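Local coordinates for Cif-like 1 (Burkholderia cenocepacia, PDB 7JQY), which probably works as an epoxide hydrolase of the alpha/beta hydrolase fold, a Cif-like enzyme assembled as an octamer, at residues B[35-39]-B[88-92]; B[80-84]-B[101-105]; B[25-29]-B[40-44]. The protein carries 1 engineered substitution. One frame throughout, in Å; residues are numbered along the deposited sequence.

All three contacts attach to the 26-32/37-43/77-82 edge of the central sheet. Contact 2 is buried, its centre about 10 Å from the centre of the chain; contacts 1 and 3 lie about 17 Å out, partly buried, both touching a second subunit. Strand 37-43 serves contacts 1 and 3, by its first and second half. Chemistry follows place: contact 3 is a backbone ladder, contact 1 a loop held by one backbone bond and by Asp90 and Ser89 side chains accepting from main-chain amides, contact 2 apolar packing ending in a salt bridge. His39 ND1 lies 2.8 Å from Asp82 OD2, joining contacts 1 and 2, and His39 NE2 3.0 Å from Arg28 NE, reaching contact 3.

Contact 1 of 3, residues B[35-39]-B[88-92]; sequences DVRLH and ESDKP
This contact lays an irregular loop against the start of a sheet strand in the alpha/beta hydrolase fold: residues 88-92, between strand 77-82 and helix 98-111, run roughly antiparallel (158°) to residues 35-39, which enter strand 37-43. The CA atoms of Leu38 and Ser89 are 4.5 Å apart, those of Arg37 and Asp90 5.4 Å. Two hydrogen bonds join Asp90 (chi1 -77°) to Arg37, whose backbone is extended: Arg37 N to Asp90 OD2 and Asp90 N to Arg37 O, both 2.9 Å. Ser89 (chi1 -74°) accepts from His39 N at OG, 2.8 Å, and the same hydroxyl bonds Asp82 O, tying the loop to strand 77-82. Val36 CG2 meets Pro92 CG at 3.6 Å, while Glu88 CB sits over a face of the His39 ring, 3.8 Å from its centroid. The guanidinium of Arg37 reaches Lys196 O and Thr199 O of a second subunit, whose Lys196 also salt-bridges Glu88. One water bridges Arg37 NE (3.0 Å), Glu88 O (3.0 Å) and Asp90 OD1 (2.4 Å).

Contact 2 of 3, residues B[80-84]-B[101-105]; sequences AVDYR and MAGDI
Met101 lays its terminal methyl over one face of the Tyr83 ring, CE 3.7 Å from the centroid and 24° off the normal, a CH-pi contact; SD stands obliquely at 5.3 Å, making this a Met-aromatic pair. The m, t, p rotamer of Met101 carries the methyl there, and Tyr83 (chi1 54°) presents the ring. Residues 101-105 are helical, with Ile105 N bonded to Met101 O at 3.2 Å; residues 80-84 leave strand 77-82 for a loop, and the closest CA pair is Arg84 with Met101, 6.7 Å. One turn along the helix, Ile105 (m, m) points CD1 at Val81 CG1, 4.0 Å away. The polar end is a two-pronged salt bridge: Arg84 NE to Asp104 OD1 and Arg84 NH1 to Asp104 OD2, each 2.8 Å, with Arg84 NH2 bonded to Gly94 O. A water fills the gap, accepting from Arg84 N (3.0 Å) and donating to Met101 O (3.3 Å) and Asp104 OD1 (3.1 Å). Tyr83 also packs on Ile124, beside a turn after strand 117-122 that resembles a nucleophile elbow. A helix packed on the strand that precedes it in this way is typical of the alpha/beta hydrolase fold.

Contact 3 of 3, residues B[25-29]-B[40-44]; sequences RFSRR and YVTGG
Tyr40 (chi1 63°) swings its ring across to Arg29, whose CB lies over one face, 3.7 Å from the centroid, in a CH-pi contact. From its off-rotamer chi1 of -105°, the Arg29 side chain turns back along its own strand, NH1 bonding Arg28 O at 3.1 Å. Beside them, Ser27 (m) and Thr42 (t) occupy the same sheet face; their hydroxyls bond Gly12 N of a second subunit and Val78 O. These residues belong to an antiparallel beta hairpin, strands 26-32 and 37-43, at the sheet edge; the axes of 26-29 and 40-43 approach to 4.6 Å, their directions 146° apart. Ser27-Thr42 and Arg29-Tyr40 are hydrogen-bonded pairs, the N of each residue bonding its partner's O at 2.9 to 3.0 Å. Arg28-Val41 is a non-hydrogen-bonded pair, CA-CA 4.6 Å. On their face, Arg28 (chi1 -57°, m) bonds His39 NE2 through NE, and Phe26 (chi1 -64°) places CB 3.7 Å from Val41 CG1 and CD1 3.6 Å from Gly43 N, where a beta carbon on Gly43 would clash with the ring.

Contact 1 of 3, residues B[35-39]-B[88-92]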
ATOM      1  N   ASP B  35      36.757  -6.032  -8.546  1.00 69.24           N
ATOM      2  CA  ASP B  35      35.749  -4.994  -8.508  1.00 67.34           C
ATOM      3  C   ASP B  35      34.570  -5.352  -7.610  1.00 67.07           C
ATOM      4  O   ASP B  35      33.902  -4.436  -7.113  1.00 64.67           O
ATOM      5  CB  ASP B  35      35.324  -4.683  -9.953  1.00 72.63           C
ATOM      6  CG  ASP B  35      35.187  -3.166 -10.158  1.00 79.05           C
ATOM      7  OD1 ASP B  35      35.709  -2.399  -9.287  1.00 79.83           O
ATOM      8  OD2 ASP B  35      34.773  -2.730 -11.228  1.00 84.68           O
ATOM      9  N   VAL B  36      34.280  -6.673  -7.420  1.00 59.58           N
ATOM     10  CA  VAL B  36      33.151  -7.212  -6.653  1.00 50.15           C
ATOM     11  C   VAL B  36      33.642  -7.617  -5.262  1.00 46.80           C
ATOM     12  O   VAL B  36      34.719  -8.212  -5.129  1.00 48.82           O
ATOM     13  CB  VAL B  36      32.551  -8.441  -7.365  1.00 50.49           C
ATOM     14  CG1 VAL B  36      31.517  -9.149  -6.492  1.00 42.42           C
ATOM     15  CG2 VAL B  36      31.969  -8.036  -8.711  1.00 53.34           C
ATOM     16  N   ARG B  37      32.868  -7.306  -4.215  1.00 41.56           N
ATOM     17  CA  ARG B  37      33.169  -7.769  -2.857  1.00 40.82           C
ATOM     18  C   ARG B  37      32.290  -8.960  -2.479  1.00 39.44           C
ATOM     19  O   ARG B  37      31.066  -8.911  -2.648  1.00 38.18           O
ATOM     20  CB  ARG B  37      32.984  -6.641  -1.833  1.00 41.65           C
ATOM     21  CG  ARG B  37      33.304  -7.029  -0.372  1.00 39.80           C
ATOM     22  CD  ARG B  37      33.230  -5.804   0.562  1.00 37.97           C
ATOM     23  NE  ARG B  37      31.840  -5.450   0.825  1.00 39.42           N
ATOM     24  CZ  ARG B  37      31.427  -4.504   1.664  1.00 41.61           C
ATOM     25  NH1 ARG B  37      32.297  -3.776   2.355  1.00 36.24           N
ATOM     26  NH2 ARG B  37      30.123  -4.288   1.810  1.00 35.11           N
ATOM     27  N   LEU B  38      32.918 -10.027  -1.976  1.00 37.40           N
ATOM     28  CA  LEU B  38      32.214 -11.221  -1.536  1.00 40.05           C
ATOM     29  C   LEU B  38      32.258 -11.328  -0.018  1.00 39.88           C
ATOM     30  O   LEU B  38      33.290 -11.056   0.607  1.00 41.77           O
ATOM     31  CB  LEU B  38      32.809 -12.499  -2.146  1.00 38.84           C
ATOM     32  CG  LEU B  38      32.615 -12.738  -3.644  1.00 39.10           C
ATOM     33  CD1 LEU B  38      32.853 -14.208  -3.968  1.00 39.34           C
ATOM     34  CD2 LEU B  38      31.243 -12.287  -4.123  1.00 36.58           C
ATOM     35  N   HIS B  39      31.131 -11.741   0.559  1.00 37.35           N
ATOM     36  CA  HIS B  39      30.981 -11.991   1.984  1.00 33.75           C
ATOM     37  C   HIS B  39      31.078 -13.487   2.259  1.00 37.19           C
ATOM     38  O   HIS B  39      30.588 -14.308   1.478  1.00 34.28           O
ATOM     39  CB  HIS B  39      29.638 -11.438   2.469  1.00 34.54           C
ATOM     40  CG  HIS B  39      29.279 -11.829   3.867  1.00 34.46           C
ATOM     41  ND1 HIS B  39      28.398 -12.852   4.147  1.00 33.79           N
ATOM     42  CD2 HIS B  39      29.653 -11.314   5.063  1.00 35.31           C
ATOM     43  CE1 HIS B  39      28.259 -12.963   5.456  1.00 35.83           C
ATOM     44  NE2 HIS B  39      29.009 -12.040   6.034  1.00 37.48           N
ATOM     45  N   GLU B  88      25.123 -11.060   1.753  1.00 34.32           N
ATOM     46  CA  GLU B  88      25.782  -9.794   2.009  1.00 36.27           C
ATOM     47  C   GLU B  88      26.831  -9.450   0.956  1.00 38.69           C
ATOM     48  O   GLU B  88      27.571  -8.479   1.125  1.00 35.42           O
ATOM     49  CB  GLU B  88      26.416  -9.827   3.401  1.00 36.33           C
ATOM     50  CG  GLU B  88      25.402 -10.064   4.505  1.00 35.16           C
ATOM     51  CD  GLU B  88      24.372  -8.946   4.577  1.00 38.63           C
ATOM     52  OE1 GLU B  88      24.767  -7.763   4.664  1.00 34.18           O
ATOM     53  OE2 GLU B  88      23.162  -9.248   4.537  1.00 42.49           O
ATOM     54  N   SER B  89      26.917 -10.225  -0.117  1.00 37.36           N
ATOM     55  CA  SER B  89      27.881  -9.930  -1.160  1.00 38.44           C
ATOM     56  C   SER B  89      27.362  -8.830  -2.087  1.00 37.51           C
ATOM     57  O   SER B  89      26.180  -8.468  -2.070  1.00 33.82           O
ATOM     58  CB  SER B  89      28.180 -11.199  -1.952  1.00 35.76           C
ATOM     59  OG  SER B  89      29.007 -12.057  -1.184  1.00 35.85           O
ATOM     60  N   ASP B  90      28.281  -8.263  -2.873  1.00 35.64           N
ATOM     61  CA  ASP B  90      27.904  -7.247  -3.845  1.00 35.86           C
ATOM     62  C   ASP B  90      26.984  -7.840  -4.912  1.00 40.31           C
ATOM     63  O   ASP B  90      26.954  -9.054  -5.141  1.00 36.19           O
ATOM     64  CB  ASP B  90      29.144  -6.637  -4.496  1.00 42.31           C
ATOM     65  CG  ASP B  90      29.842  -5.640  -3.581  1.00 41.19           C
ATOM     66  OD1 ASP B  90      29.316  -5.396  -2.466  1.00 38.16           O
ATOM     67  OD2 ASP B  90      30.912  -5.128  -3.966  1.00 43.15           O
ATOM     68  N   LYS B  91      26.227  -6.957  -5.576  1.00 40.33           N
ATOM     69  CA  LYS B  91      25.287  -7.335  -6.630  1.00 40.33           C
ATOM     70  C   LYS B  91      25.651  -6.591  -7.909  1.00 41.58           C
ATOM     71  O   LYS B  91      24.963  -5.634  -8.300  1.00 40.24           O
ATOM     72  CB  LYS B  91      23.840  -7.039  -6.235  1.00 39.63           C
ATOM     73  CG  LYS B  91      23.246  -8.016  -5.231  1.00 39.28           C
ATOM     74  CD  LYS B  91      23.335  -7.462  -3.824  1.00 41.45           C
ATOM     75  CE  LYS B  91      22.789  -8.445  -2.794  1.00 36.77           C
ATOM     76  NZ  LYS B  91      23.333  -8.113  -1.437  1.00 39.41           N
ATOM     77  N   PRO B  92      26.715  -7.010  -8.599  1.00 41.16           N
ATOM     78  CA  PRO B  92      27.107  -6.315  -9.835  1.00 44.33           C
ATOM     79  C   PRO B  92      26.128  -6.549 -10.981  1.00 44.19           C
ATOM     80  O   PRO B  92      25.160  -7.304 -10.840  1.00 41.12           O
ATOM     81  CB  PRO B  92      28.491  -6.903 -10.146  1.00 43.82           C
ATOM     82  CG  PRO B  92      28.502  -8.223  -9.476  1.00 43.71           C
ATOM     83  CD  PRO B  92      27.657  -8.085  -8.240  1.00 41.57           C
TER
HETATM   84  O   HOH W   1      29.288  -6.542  -0.303  1.00 33.85           O

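Contact 2 of 3, residues B[80-84]-B[101-105]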
ATOM      1  N   ALA B  80      32.295 -20.684   4.212  1.00 37.81           N
ATOM      2  CA  ALA B  80      30.964 -20.659   3.620  1.00 36.39           C
ATOM      3  C   ALA B  80      30.760 -19.288   2.998  1.00 37.82           C
ATOM      4  O   ALA B  80      30.768 -18.275   3.707  1.00 40.77           O
ATOM      5  CB  ALA B  80      29.884 -20.953   4.661  1.00 36.03           C
ATOM      6  N   VAL B  81      30.606 -19.253   1.679  1.00 35.28           N
ATOM      7  CA  VAL B  81      30.647 -18.021   0.899  1.00 35.62           C
ATOM      8  C   VAL B  81      29.241 -17.650   0.446  1.00 37.86           C
ATOM      9  O   VAL B  81      28.481 -18.507  -0.017  1.00 32.37           O
ATOM     10  CB  VAL B  81      31.584 -18.176  -0.320  1.00 36.67           C
ATOM     11  CG1 VAL B  81      31.778 -16.843  -1.023  1.00 38.31           C
ATOM     12  CG2 VAL B  81      32.908 -18.778   0.102  1.00 37.41           C
ATOM     13  N   ASP B  82      28.901 -16.366   0.567  1.00 36.13           N
ATOM     14  CA  ASP B  82      27.799 -15.798  -0.203  1.00 35.92           C
ATOM     15  C   ASP B  82      28.336 -15.502  -1.595  1.00 37.14           C
ATOM     16  O   ASP B  82      29.125 -14.564  -1.761  1.00 35.05           O
ATOM     17  CB  ASP B  82      27.268 -14.515   0.437  1.00 34.17           C
ATOM     18  CG  ASP B  82      26.456 -14.762   1.713  1.00 36.90           C
ATOM     19  OD1 ASP B  82      25.905 -15.880   1.889  1.00 32.09           O
ATOM     20  OD2 ASP B  82      26.354 -13.810   2.531  1.00 33.35           O
ATOM     21  N   TYR B  83      27.920 -16.275  -2.604  1.00 32.64           N
ATOM     22  CA  TYR B  83      28.505 -16.037  -3.920  1.00 36.82           C
ATOM     23  C   TYR B  83      27.990 -14.723  -4.505  1.00 35.95           C
ATOM     24  O   TYR B  83      27.127 -14.052  -3.929  1.00 36.61           O
ATOM     25  CB  TYR B  83      28.265 -17.214  -4.883  1.00 33.34           C
ATOM     26  CG  TYR B  83      26.854 -17.708  -5.119  1.00 33.04           C
ATOM     27  CD1 TYR B  83      25.820 -16.849  -5.453  1.00 32.79           C
ATOM     28  CD2 TYR B  83      26.580 -19.078  -5.081  1.00 35.63           C
ATOM     29  CE1 TYR B  83      24.538 -17.329  -5.688  1.00 33.95           C
ATOM     30  CE2 TYR B  83      25.319 -19.567  -5.316  1.00 34.57           C
ATOM     31  CZ  TYR B  83      24.300 -18.697  -5.626  1.00 36.34           C
ATOM     32  OH  TYR B  83      23.042 -19.205  -5.856  1.00 32.85           O
ATOM     33  N   ARG B  84      28.558 -14.344  -5.654  1.00 36.07           N
ATOM     34  CA  ARG B  84      28.227 -13.081  -6.316  1.00 36.01           C
ATOM     35  C   ARG B  84      26.719 -12.890  -6.408  1.00 38.87           C
ATOM     36  O   ARG B  84      26.002 -13.763  -6.912  1.00 38.26           O
ATOM     37  CB  ARG B  84      28.859 -13.024  -7.715  1.00 36.96           C
ATOM     38  CG  ARG B  84      28.476 -11.773  -8.527  1.00 40.81           C
ATOM     39  CD  ARG B  84      29.020 -11.804  -9.968  1.00 41.90           C
ATOM     40  NE  ARG B  84      30.480 -11.863  -9.992  1.00 43.71           N
ATOM     41  CZ  ARG B  84      31.273 -11.039 -10.675  1.00 42.00           C
ATOM     42  NH1 ARG B  84      32.587 -11.198 -10.609  1.00 45.24           N
ATOM     43  NH2 ARG B  84      30.764 -10.076 -11.433  1.00 42.01           N
ATOM     44  N   MET B 101      31.424 -17.303 -12.079  1.00 47.79           N
ATOM     45  CA  MET B 101      31.226 -17.300 -10.635  1.00 44.58           C
ATOM     46  C   MET B 101      32.204 -18.233  -9.940  1.00 44.58           C
ATOM     47  O   MET B 101      32.606 -17.970  -8.801  1.00 45.01           O
ATOM     48  CB  MET B 101      29.788 -17.695 -10.311  1.00 40.53           C
ATOM     49  CG  MET B 101      28.798 -16.656 -10.743  1.00 41.20           C
ATOM     50  SD  MET B 101      27.117 -17.089 -10.319  1.00 41.80           S
ATOM     51  CE  MET B 101      27.251 -17.345  -8.548  1.00 35.13           C
ATOM     52  N   ALA B 102      32.588 -19.326 -10.597  1.00 45.15           N
ATOM     53  CA  ALA B 102      33.645 -20.166 -10.051  1.00 46.60           C
ATOM     54  C   ALA B 102      34.951 -19.390  -9.950  1.00 43.49           C
ATOM     55  O   ALA B 102      35.720 -19.588  -9.004  1.00 44.47           O
ATOM     56  CB  ALA B 102      33.816 -21.427 -10.893  1.00 45.58           C
ATOM     57  N   GLY B 103      35.218 -18.506 -10.920  1.00 46.83           N
ATOM     58  CA  GLY B 103      36.415 -17.676 -10.858  1.00 45.61           C
ATOM     59  C   GLY B 103      36.434 -16.761  -9.647  1.00 46.90           C
ATOM     60  O   GLY B 103      37.485 -16.540  -9.040  1.00 45.55           O
ATOM     61  N   ASP B 104      35.268 -16.225  -9.274  1.00 45.43           N
ATOM     62  CA  ASP B 104      35.171 -15.446  -8.044  1.00 44.15           C
ATOM     63  C   ASP B 104      35.571 -16.288  -6.841  1.00 46.49           C
ATOM     64  O   ASP B 104      36.346 -15.848  -5.983  1.00 43.17           O
ATOM     65  CB  ASP B 104      33.750 -14.920  -7.857  1.00 44.14           C
ATOM     66  CG  ASP B 104      33.316 -14.000  -8.970  1.00 46.21           C
ATOM     67  OD1 ASP B 104      32.097 -13.967  -9.254  1.00 46.04           O
ATOM     68  OD2 ASP B 104      34.180 -13.295  -9.539  1.00 47.88           O
ATOM     69  N   ILE B 105      35.056 -17.516  -6.767  1.00 42.90           N
ATOM     70  CA  ILE B 105      35.363 -18.361  -5.621  1.00 43.40           C
ATOM     71  C   ILE B 105      36.847 -18.683  -5.587  1.00 46.84           C
ATOM     72  O   ILE B 105      37.467 -18.727  -4.516  1.00 47.06           O
ATOM     73  CB  ILE B 105      34.507 -19.639  -5.655  1.00 42.63           C
ATOM     74  CG1 ILE B 105      33.031 -19.261  -5.734  1.00 42.66           C
ATOM     75  CG2 ILE B 105      34.815 -20.501  -4.443  1.00 40.63           C
ATOM     76  CD1 ILE B 105      32.619 -18.266  -4.649  1.00 39.90           C
TER
HETATM   77  O   HOH W   2      30.552 -15.900  -7.354  1.00 31.05           O

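Contact 3 of 3, residues B[25-29]-B[40-44]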
ATOM      1  N   ARG B  25      32.616 -19.133  17.497  1.00 48.62           N
ATOM      2  CA  ARG B  25      33.542 -19.861  16.629  1.00 47.43           C
ATOM      3  C   ARG B  25      33.663 -19.431  15.164  1.00 48.10           C
ATOM      4  O   ARG B  25      34.628 -19.810  14.499  1.00 46.72           O
ATOM      5  CB  ARG B  25      33.247 -21.363  16.692  1.00 53.78           C
ATOM      6  CG  ARG B  25      33.542 -21.999  18.040  1.00 57.97           C
ATOM      7  CD  ARG B  25      33.244 -23.490  18.022  1.00 66.18           C
ATOM      8  NE  ARG B  25      33.954 -24.176  16.947  1.00 71.80           N
ATOM      9  CZ  ARG B  25      35.175 -24.687  17.065  1.00 71.97           C
ATOM     10  NH1 ARG B  25      35.744 -25.295  16.032  1.00 68.07           N
ATOM     11  NH2 ARG B  25      35.828 -24.591  18.215  1.00 68.29           N
ATOM     12  N   PHE B  26      32.717 -18.655  14.648  1.00 46.65           N
ATOM     13  CA  PHE B  26      32.814 -18.269  13.254  1.00 41.41           C
ATOM     14  C   PHE B  26      32.797 -16.758  13.178  1.00 43.96           C
ATOM     15  O   PHE B  26      32.371 -16.083  14.115  1.00 44.55           O
ATOM     16  CB  PHE B  26      31.685 -18.903  12.430  1.00 40.31           C
ATOM     17  CG  PHE B  26      31.768 -20.400  12.385  1.00 40.30           C
ATOM     18  CD1 PHE B  26      32.450 -21.038  11.361  1.00 42.99           C
ATOM     19  CD2 PHE B  26      31.182 -21.169  13.369  1.00 40.67           C
ATOM     20  CE1 PHE B  26      32.536 -22.413  11.316  1.00 42.77           C
ATOM     21  CE2 PHE B  26      31.268 -22.549  13.332  1.00 40.59           C
ATOM     22  CZ  PHE B  26      31.945 -23.170  12.307  1.00 39.85           C
ATOM     23  N   SER B  27      33.254 -16.235  12.046  1.00 43.07           N
ATOM     24  CA  SER B  27      33.400 -14.804  11.875  1.00 41.90           C
ATOM     25  C   SER B  27      32.918 -14.429  10.488  1.00 40.75           C
ATOM     26  O   SER B  27      33.108 -15.176   9.527  1.00 41.51           O
ATOM     27  CB  SER B  27      34.859 -14.351  12.050  1.00 43.68           C
ATOM     28  OG  SER B  27      35.341 -14.729  13.321  1.00 46.24           O
ATOM     29  N   ARG B  28      32.335 -13.243  10.387  1.00 39.88           N
ATOM     30  CA  ARG B  28      31.927 -12.698   9.105  1.00 37.69           C
ATOM     31  C   ARG B  28      33.085 -11.892   8.546  1.00 40.39           C
ATOM     32  O   ARG B  28      33.675 -11.069   9.254  1.00 44.20           O
ATOM     33  CB  ARG B  28      30.676 -11.823   9.244  1.00 34.75           C
ATOM     34  CG  ARG B  28      29.480 -12.543   9.861  1.00 37.76           C
ATOM     35  CD  ARG B  28      28.273 -11.641   9.883  1.00 33.25           C
ATOM     36  NE  ARG B  28      28.267 -10.798   8.700  1.00 34.81           N
ATOM     37  CZ  ARG B  28      27.569  -9.677   8.582  1.00 35.57           C
ATOM     38  NH1 ARG B  28      26.805  -9.261   9.583  1.00 38.20           N
ATOM     39  NH2 ARG B  28      27.640  -8.971   7.465  1.00 32.99           N
ATOM     40  N   ARG B  29      33.394 -12.119   7.275  1.00 40.30           N
ATOM     41  CA  ARG B  29      34.529 -11.497   6.620  1.00 38.00           C
ATOM     42  C   ARG B  29      34.121 -11.111   5.208  1.00 38.73           C
ATOM     43  O   ARG B  29      33.164 -11.649   4.639  1.00 34.11           O
ATOM     44  CB  ARG B  29      35.728 -12.457   6.562  1.00 39.78           C
ATOM     45  CG  ARG B  29      36.858 -12.176   7.513  1.00 42.43           C
ATOM     46  CD  ARG B  29      36.514 -12.545   8.934  1.00 47.12           C
ATOM     47  NE  ARG B  29      37.508 -11.996   9.858  1.00 55.61           N
ATOM     48  CZ  ARG B  29      37.219 -11.230  10.908  1.00 54.85           C
ATOM     49  NH1 ARG B  29      35.957 -11.058  11.279  1.00 50.81           N
ATOM     50  NH2 ARG B  29      38.193 -10.755  11.678  1.00 56.53           N
ATOM     51  N   TYR B  40      31.721 -13.844   3.365  1.00 32.73           N
ATOM     52  CA  TYR B  40      31.845 -15.248   3.716  1.00 36.54           C
ATOM     53  C   TYR B  40      31.968 -15.365   5.219  1.00 37.49           C
ATOM     54  O   TYR B  40      32.330 -14.411   5.916  1.00 39.24           O
ATOM     55  CB  TYR B  40      33.042 -15.933   3.031  1.00 39.92           C
ATOM     56  CG  TYR B  40      34.402 -15.382   3.428  1.00 38.19           C
ATOM     57  CD1 TYR B  40      34.856 -14.168   2.919  1.00 39.02           C
ATOM     58  CD2 TYR B  40      35.225 -16.073   4.313  1.00 36.38           C
ATOM     59  CE1 TYR B  40      36.098 -13.654   3.280  1.00 38.35           C
ATOM     60  CE2 TYR B  40      36.466 -15.570   4.675  1.00 40.81           C
ATOM     61  CZ  TYR B  40      36.894 -14.361   4.158  1.00 38.57           C
ATOM     62  OH  TYR B  40      38.122 -13.858   4.520  1.00 45.51           O
ATOM     63  N   VAL B  41      31.656 -16.554   5.710  1.00 34.76           N
ATOM     64  CA  VAL B  41      31.745 -16.876   7.125  1.00 39.22           C
ATOM     65  C   VAL B  41      32.789 -17.970   7.273  1.00 39.56           C
ATOM     66  O   VAL B  41      32.778 -18.946   6.511  1.00 40.59           O
ATOM     67  CB  VAL B  41      30.374 -17.309   7.681  1.00 35.23           C
ATOM     68  CG1 VAL B  41      30.478 -17.764   9.118  1.00 38.06           C
ATOM     69  CG2 VAL B  41      29.404 -16.151   7.575  1.00 36.98           C
ATOM     70  N   THR B  42      33.713 -17.791   8.215  1.00 38.18           N
ATOM     71  CA  THR B  42      34.841 -18.702   8.323  1.00 41.61           C
ATOM     72  C   THR B  42      35.127 -19.046   9.779  1.00 42.48           C
ATOM     73  O   THR B  42      34.862 -18.255  10.688  1.00 45.21           O
ATOM     74  CB  THR B  42      36.100 -18.125   7.666  1.00 43.26           C
ATOM     75  OG1 THR B  42      37.102 -19.146   7.612  1.00 46.86           O
ATOM     76  CG2 THR B  42      36.632 -16.909   8.454  1.00 43.22           C
ATOM     77  N   GLY B  43      35.652 -20.255   9.979  1.00 45.07           N
ATOM     78  CA  GLY B  43      36.031 -20.764  11.287  1.00 45.80           C
ATOM     79  C   GLY B  43      36.874 -22.017  11.141  1.00 47.11           C
ATOM     80  O   GLY B  43      37.120 -22.506  10.034  1.00 44.82           O
ATOM     81  N   GLY B  44      37.320 -22.542  12.283  1.00 47.60           N
ATOM     82  CA  GLY B  44      38.221 -23.674  12.297  1.00 49.27           C
ATOM     83  C   GLY B  44      39.676 -23.227  12.278  1.00 51.24           C
ATOM     84  O   GLY B  44      39.975 -22.027  12.242  1.00 48.95           O
TER